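Long-range contact in endonuclease 2 (Arabidopsis thaliana, PDB 4CXP), which cleaves RNA and single-stranded DNA, and double-stranded DNA less well, endonucleolytically to 5'-phosphorylated products with the help of three divalent metal ions: residues Tyr59-Asn71 against Asp207-Asp219. Sequence-based numbering, arbitrary orientation.
Sequences YINTPDACSYQYN and DIYASEGIQAACD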
loop_
_atom_site.group_PDB
_atom_site.type_symbol
_atom_site.label_atom_id
_atom_site.label_comp_id
_atom_site.label_asym_id
_atom_site.label_seq_id
_atom_site.Cartn_x
_atom_site.Cartn_y
_atom_site.Cartn_z
ATOM N N TYR A 59 -7.639 -2.284 -5.326
ATOM C CA TYR A 59 -8.039 -3.156 -4.235
ATOM C C TYR A 59 -8.338 -4.556 -4.744
ATOM O O TYR A 59 -8.281 -4.837 -5.950
ATOM C CB TYR A 59 -9.242 -2.533 -3.474
ATOM C CG TYR A 59 -10.424 -2.294 -4.381
ATOM C CD1 TYR A 59 -11.319 -3.322 -4.699
ATOM C CD2 TYR A 59 -10.634 -1.055 -4.963
ATOM C CE1 TYR A 59 -12.381 -3.096 -5.560
ATOM C CE2 TYR A 59 -11.686 -0.839 -5.826
ATOM C CZ TYR A 59 -12.562 -1.858 -6.122
ATOM O OH TYR A 59 -13.602 -1.628 -6.991
ATOM N N ILE A 60 -8.660 -5.436 -3.790
ATOM C CA ILE A 60 -9.160 -6.788 -4.027
ATOM C C ILE A 60 -10.373 -6.964 -3.127
ATOM O O ILE A 60 -10.294 -6.699 -1.930
ATOM C CB ILE A 60 -8.128 -7.871 -3.677
ATOM C CG1 ILE A 60 -6.919 -7.769 -4.589
ATOM C CG2 ILE A 60 -8.745 -9.242 -3.781
ATOM C CD1 ILE A 60 -5.685 -8.483 -4.109
ATOM N N ASN A 61 -11.473 -7.444 -3.708
ATOM C CA ASN A 61 -12.657 -7.856 -2.965
ATOM C C ASN A 61 -12.623 -9.355 -2.721
ATOM O O ASN A 61 -12.469 -10.130 -3.662
ATOM C CB ASN A 61 -13.921 -7.563 -3.777
ATOM C CG ASN A 61 -14.312 -6.112 -3.773
ATOM O OD1 ASN A 61 -14.118 -5.409 -2.790
ATOM N ND2 ASN A 61 -14.896 -5.659 -4.871
ATOM N N THR A 62 -12.808 -9.769 -1.475
ATOM C CA THR A 62 -12.818 -11.177 -1.102
ATOM C C THR A 62 -14.173 -11.553 -0.498
ATOM O O THR A 62 -14.961 -10.696 -0.077
ATOM C CB THR A 62 -11.786 -11.486 -0.003
ATOM O OG1 THR A 62 -12.178 -10.850 1.225
ATOM C CG2 THR A 62 -10.418 -11.040 -0.390
ATOM N N PRO A 63 -14.433 -12.862 -0.392
ATOM C CA PRO A 63 -15.567 -13.353 0.408
ATOM C C PRO A 63 -15.385 -12.989 1.890
ATOM O O PRO A 63 -14.305 -12.561 2.291
ATOM C CB PRO A 63 -15.535 -14.866 0.184
ATOM C CG PRO A 63 -14.723 -15.062 -1.068
ATOM C CD PRO A 63 -13.707 -13.960 -1.050
ATOM N N ASP A 64 -16.414 -13.224 2.696
ATOM C CA ASP A 64 -16.333 -12.998 4.143
ATOM C C ASP A 64 -15.551 -14.144 4.789
ATOM O O ASP A 64 -16.133 -15.098 5.338
ATOM C CB ASP A 64 -17.725 -12.955 4.793
ATOM C CG ASP A 64 -18.516 -11.689 4.500
ATOM O OD1 ASP A 64 -18.163 -10.876 3.616
ATOM O OD2 ASP A 64 -19.553 -11.524 5.185
ATOM N N ALA A 65 -14.229 -14.083 4.668
ATOM C CA ALA A 65 -13.345 -15.072 5.252
ATOM C C ALA A 65 -11.951 -14.460 5.299
ATOM O O ALA A 65 -11.768 -13.305 4.973
ATOM C CB ALA A 65 -13.384 -16.387 4.478
ATOM N N CYS A 66 -10.960 -15.229 5.672
ATOM C CA CYS A 66 -9.610 -14.707 5.863
ATOM C C CYS A 66 -8.635 -15.157 4.788
ATOM O O CYS A 66 -7.411 -15.064 4.962
ATOM C CB CYS A 66 -9.108 -15.076 7.250
ATOM S SG CYS A 66 -10.204 -14.468 8.562
ATOM N N SER A 67 -9.172 -15.534 3.636
ATOM C CA SER A 67 -8.368 -16.075 2.563
ATOM C C SER A 67 -8.405 -15.209 1.314
ATOM O O SER A 67 -9.377 -14.505 1.031
ATOM C CB SER A 67 -8.794 -17.491 2.263
ATOM O OG SER A 67 -9.990 -17.486 1.591
ATOM N N TYR A 68 -7.318 -15.302 0.564
ATOM C CA TYR A 68 -7.196 -14.686 -0.743
ATOM C C TYR A 68 -6.606 -15.713 -1.701
ATOM O O TYR A 68 -5.642 -16.390 -1.370
ATOM C CB TYR A 68 -6.271 -13.468 -0.701
ATOM C CG TYR A 68 -5.788 -13.058 -2.067
ATOM C CD1 TYR A 68 -6.627 -12.403 -2.953
ATOM C CD2 TYR A 68 -4.511 -13.380 -2.501
ATOM C CE1 TYR A 68 -6.210 -12.076 -4.235
ATOM C CE2 TYR A 68 -4.080 -13.045 -3.769
ATOM C CZ TYR A 68 -4.925 -12.388 -4.637
ATOM O OH TYR A 68 -4.500 -12.020 -5.901
ATOM N N GLN A 69 -7.203 -15.810 -2.883
ATOM C CA GLN A 69 -6.653 -16.591 -3.983
ATOM C C GLN A 69 -6.818 -15.789 -5.262
ATOM O O GLN A 69 -7.914 -15.313 -5.556
ATOM C CB GLN A 69 -7.361 -17.944 -4.139
ATOM C CG GLN A 69 -7.251 -18.845 -2.926
ATOM C CD GLN A 69 -7.936 -20.182 -3.088
ATOM O OE1 GLN A 69 -7.495 -21.195 -2.524
ATOM N NE2 GLN A 69 -9.021 -20.198 -3.837
ATOM N N TYR A 70 -5.739 -15.649 -6.028
ATOM C CA TYR A 70 -5.774 -14.855 -7.255
ATOM C C TYR A 70 -6.892 -15.296 -8.194
ATOM O O TYR A 70 -7.690 -14.490 -8.665
ATOM C CB TYR A 70 -4.429 -14.924 -7.972
ATOM C CG TYR A 70 -4.344 -14.068 -9.218
ATOM C CD1 TYR A 70 -4.817 -14.525 -10.441
ATOM C CD2 TYR A 70 -3.792 -12.801 -9.170
ATOM C CE1 TYR A 70 -4.749 -13.735 -11.578
ATOM C CE2 TYR A 70 -3.716 -12.011 -10.298
ATOM C CZ TYR A 70 -4.196 -12.474 -11.490
ATOM O OH TYR A 70 -4.110 -11.684 -12.622
ATOM N N ASN A 71 -6.945 -16.577 -8.507
ATOM C CA ASN A 71 -7.925 -16.988 -9.506
ATOM C C ASN A 71 -9.359 -16.749 -9.050
ATOM O O ASN A 71 -10.211 -16.389 -9.863
ATOM C CB ASN A 71 -7.695 -18.433 -9.961
ATOM C CG ASN A 71 -6.423 -18.584 -10.774
ATOM O OD1 ASN A 71 -6.010 -17.670 -11.492
ATOM N ND2 ASN A 71 -5.814 -19.756 -10.692
ATOM N N ASP A 207 0.672 -11.680 -4.656
ATOM C CA ASP A 207 -0.277 -12.558 -3.995
ATOM C C ASP A 207 0.145 -12.862 -2.556
ATOM O O ASP A 207 -0.701 -13.079 -1.680
ATOM C CB ASP A 207 -0.494 -13.826 -4.818
ATOM C CG ASP A 207 -1.110 -13.532 -6.191
ATOM O OD1 ASP A 207 -1.882 -12.564 -6.316
ATOM O OD2 ASP A 207 -0.792 -14.242 -7.170
ATOM N N ILE A 208 1.450 -12.877 -2.302
ATOM C CA ILE A 208 1.977 -13.052 -0.953
ATOM C C ILE A 208 1.463 -11.920 -0.055
ATOM O O ILE A 208 1.030 -12.120 1.083
ATOM C CB ILE A 208 3.539 -13.049 -0.988
ATOM C CG1 ILE A 208 4.070 -14.219 -1.831
ATOM C CG2 ILE A 208 4.123 -13.065 0.420
ATOM C CD1 ILE A 208 3.639 -15.588 -1.362
ATOM N N TYR A 209 1.552 -10.706 -0.577
ATOM C CA TYR A 209 1.250 -9.514 0.178
ATOM C C TYR A 209 -0.241 -9.396 0.443
ATOM O O TYR A 209 -0.675 -9.013 1.532
ATOM C CB TYR A 209 1.778 -8.260 -0.527
ATOM C CG TYR A 209 3.170 -8.403 -1.125
ATOM C CD1 TYR A 209 4.108 -9.285 -0.603
ATOM C CD2 TYR A 209 3.538 -7.658 -2.219
ATOM C CE1 TYR A 209 5.353 -9.453 -1.170
ATOM C CE2 TYR A 209 4.802 -7.801 -2.794
ATOM C CZ TYR A 209 5.699 -8.698 -2.250
ATOM O OH TYR A 209 6.957 -8.850 -2.804
ATOM N N ALA A 210 -1.038 -9.756 -0.556
ATOM C CA ALA A 210 -2.475 -9.756 -0.406
ATOM C C ALA A 210 -2.954 -10.773 0.609
ATOM O O ALA A 210 -3.845 -10.507 1.399
ATOM C CB ALA A 210 -3.151 -9.976 -1.754
ATOM N N SER A 211 -2.353 -11.961 0.601
ATOM C CA SER A 211 -2.735 -12.999 1.569
ATOM C C SER A 211 -2.444 -12.578 2.997
ATOM O O SER A 211 -3.262 -12.811 3.888
ATOM C CB SER A 211 -2.056 -14.319 1.223
ATOM O OG SER A 211 -2.659 -14.894 0.104
ATOM N N GLU A 212 -1.312 -11.913 3.220
ATOM C CA GLU A 212 -1.019 -11.327 4.536
ATOM C C GLU A 212 -2.066 -10.294 4.900
ATOM O O GLU A 212 -2.447 -10.156 6.063
ATOM C CB GLU A 212 0.341 -10.609 4.517
ATOM C CG GLU A 212 1.582 -11.474 4.310
ATOM C CD GLU A 212 2.815 -10.689 3.919
ATOM O OE1 GLU A 212 2.682 -9.509 3.542
ATOM O OE2 GLU A 212 3.940 -11.266 3.995
ATOM N N GLY A 213 -2.464 -9.492 3.917
ATOM C CA GLY A 213 -3.360 -8.380 4.147
ATOM C C GLY A 213 -4.743 -8.771 4.568
ATOM O O GLY A 213 -5.282 -8.178 5.503
ATOM N N ILE A 214 -5.348 -9.762 3.911
ATOM C CA ILE A 214 -6.675 -10.191 4.338
ATOM C C ILE A 214 -6.600 -10.811 5.738
ATOM O O ILE A 214 -7.507 -10.648 6.549
ATOM C CB ILE A 214 -7.353 -11.105 3.310
ATOM C CG1 ILE A 214 -8.728 -11.573 3.778
ATOM C CG2 ILE A 214 -6.546 -12.348 3.016
ATOM C CD1 ILE A 214 -9.769 -10.516 3.928
ATOM N N GLN A 215 -5.508 -11.501 6.052
ATOM C CA GLN A 215 -5.347 -12.051 7.395
ATOM C C GLN A 215 -5.310 -10.909 8.422
ATOM O O GLN A 215 -5.955 -10.974 9.457
ATOM C CB GLN A 215 -4.110 -12.946 7.461
ATOM C CG GLN A 215 -4.013 -13.771 8.721
ATOM C CD GLN A 215 -5.127 -14.770 8.856
ATOM O OE1 GLN A 215 -5.325 -15.634 7.983
ATOM N NE2 GLN A 215 -5.850 -14.698 9.943
ATOM N N ALA A 216 -4.585 -9.838 8.102
ATOM C CA ALA A 216 -4.551 -8.649 8.961
ATOM C C ALA A 216 -5.912 -7.965 9.045
ATOM O O ALA A 216 -6.291 -7.454 10.096
ATOM C CB ALA A 216 -3.511 -7.649 8.473
ATOM N N ALA A 217 -6.646 -7.946 7.938
ATOM C CA ALA A 217 -7.983 -7.380 7.969
ATOM C C ALA A 217 -8.830 -8.117 8.998
ATOM O O ALA A 217 -9.540 -7.499 9.799
ATOM C CB ALA A 217 -8.621 -7.426 6.591
ATOM N N CYS A 218 -8.753 -9.453 8.995
ATOM C CA CYS A 218 -9.491 -10.269 9.957
ATOM C C CYS A 218 -9.059 -10.047 11.385
ATOM O O CYS A 218 -9.885 -9.858 12.281
ATOM C CB CYS A 218 -9.338 -11.763 9.650
ATOM S SG CYS A 218 -10.343 -12.349 8.285
ATOM N N ASP A 219 -7.759 -10.134 11.612
ATOM C CA ASP A 219 -7.241 -10.197 12.982
ATOM C C ASP A 219 -7.062 -8.848 13.640
ATOM O O ASP A 219 -7.011 -8.768 14.863
ATOM C CB ASP A 219 -5.904 -10.936 13.011
ATOM C CG ASP A 219 -5.996 -12.378 12.559
ATOM O OD1 ASP A 219 -7.018 -13.038 12.843
ATOM O OD2 ASP A 219 -5.037 -12.853 11.940
HETATM O O HOH W 1 -4.791 -15.160 3.996
HETATM O O HOH W 2 -5.034 -16.769 1.833
#
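Tyr68 lies with one face of its ring over Ala210, whose CB sits 3.9 Å from the ring centroid and 17° off the ring normal, a CH-pi contact. The same methyl touches CD1 of Ile60 (CB to CD1 3.8 Å), from strand 60-62, so helix 206-221 meets both strand and following loop here. With CG anti to the backbone N (chi1 163°), the Tyr68 ring runs back toward the start of the 207-219 segment, and OH donates to Asp207 OD1 at 2.7 Å, arriving above the carboxylate plane, 41° out of it. OD2 of Asp207 is hydrogen-bonded to Tyr90 OH, so both carboxylate oxygens are engaged, while the edge of Tyr70 brings CD2 to 3.4 Å from Asp207 OD1. Farther along, Ile214 spreads its branches: CD1 meets Thr62 OG1 tip to tip at 3.6 Å, and CG2 rests against the Cys66 carbonyl oxygen and Tyr68 CB. One water donates to both Cys66 O and Ser211 O, 2.8 Å from each, joining loop and helix backbones. Beyond it the Cys66-Cys218 disulfide (SG to SG 2.1 Å) ties them covalently. A leucine at Tyr68 would probably leave Asp207 OD1 without its hydroxyl donor and the Ala210 methyl without an aromatic face. Disulfide at one end and tyrosine-carboxylate bond at the other thus hold the loop after Cys66, whose residues 67-70 probably contribute to substrate binding, against the helix.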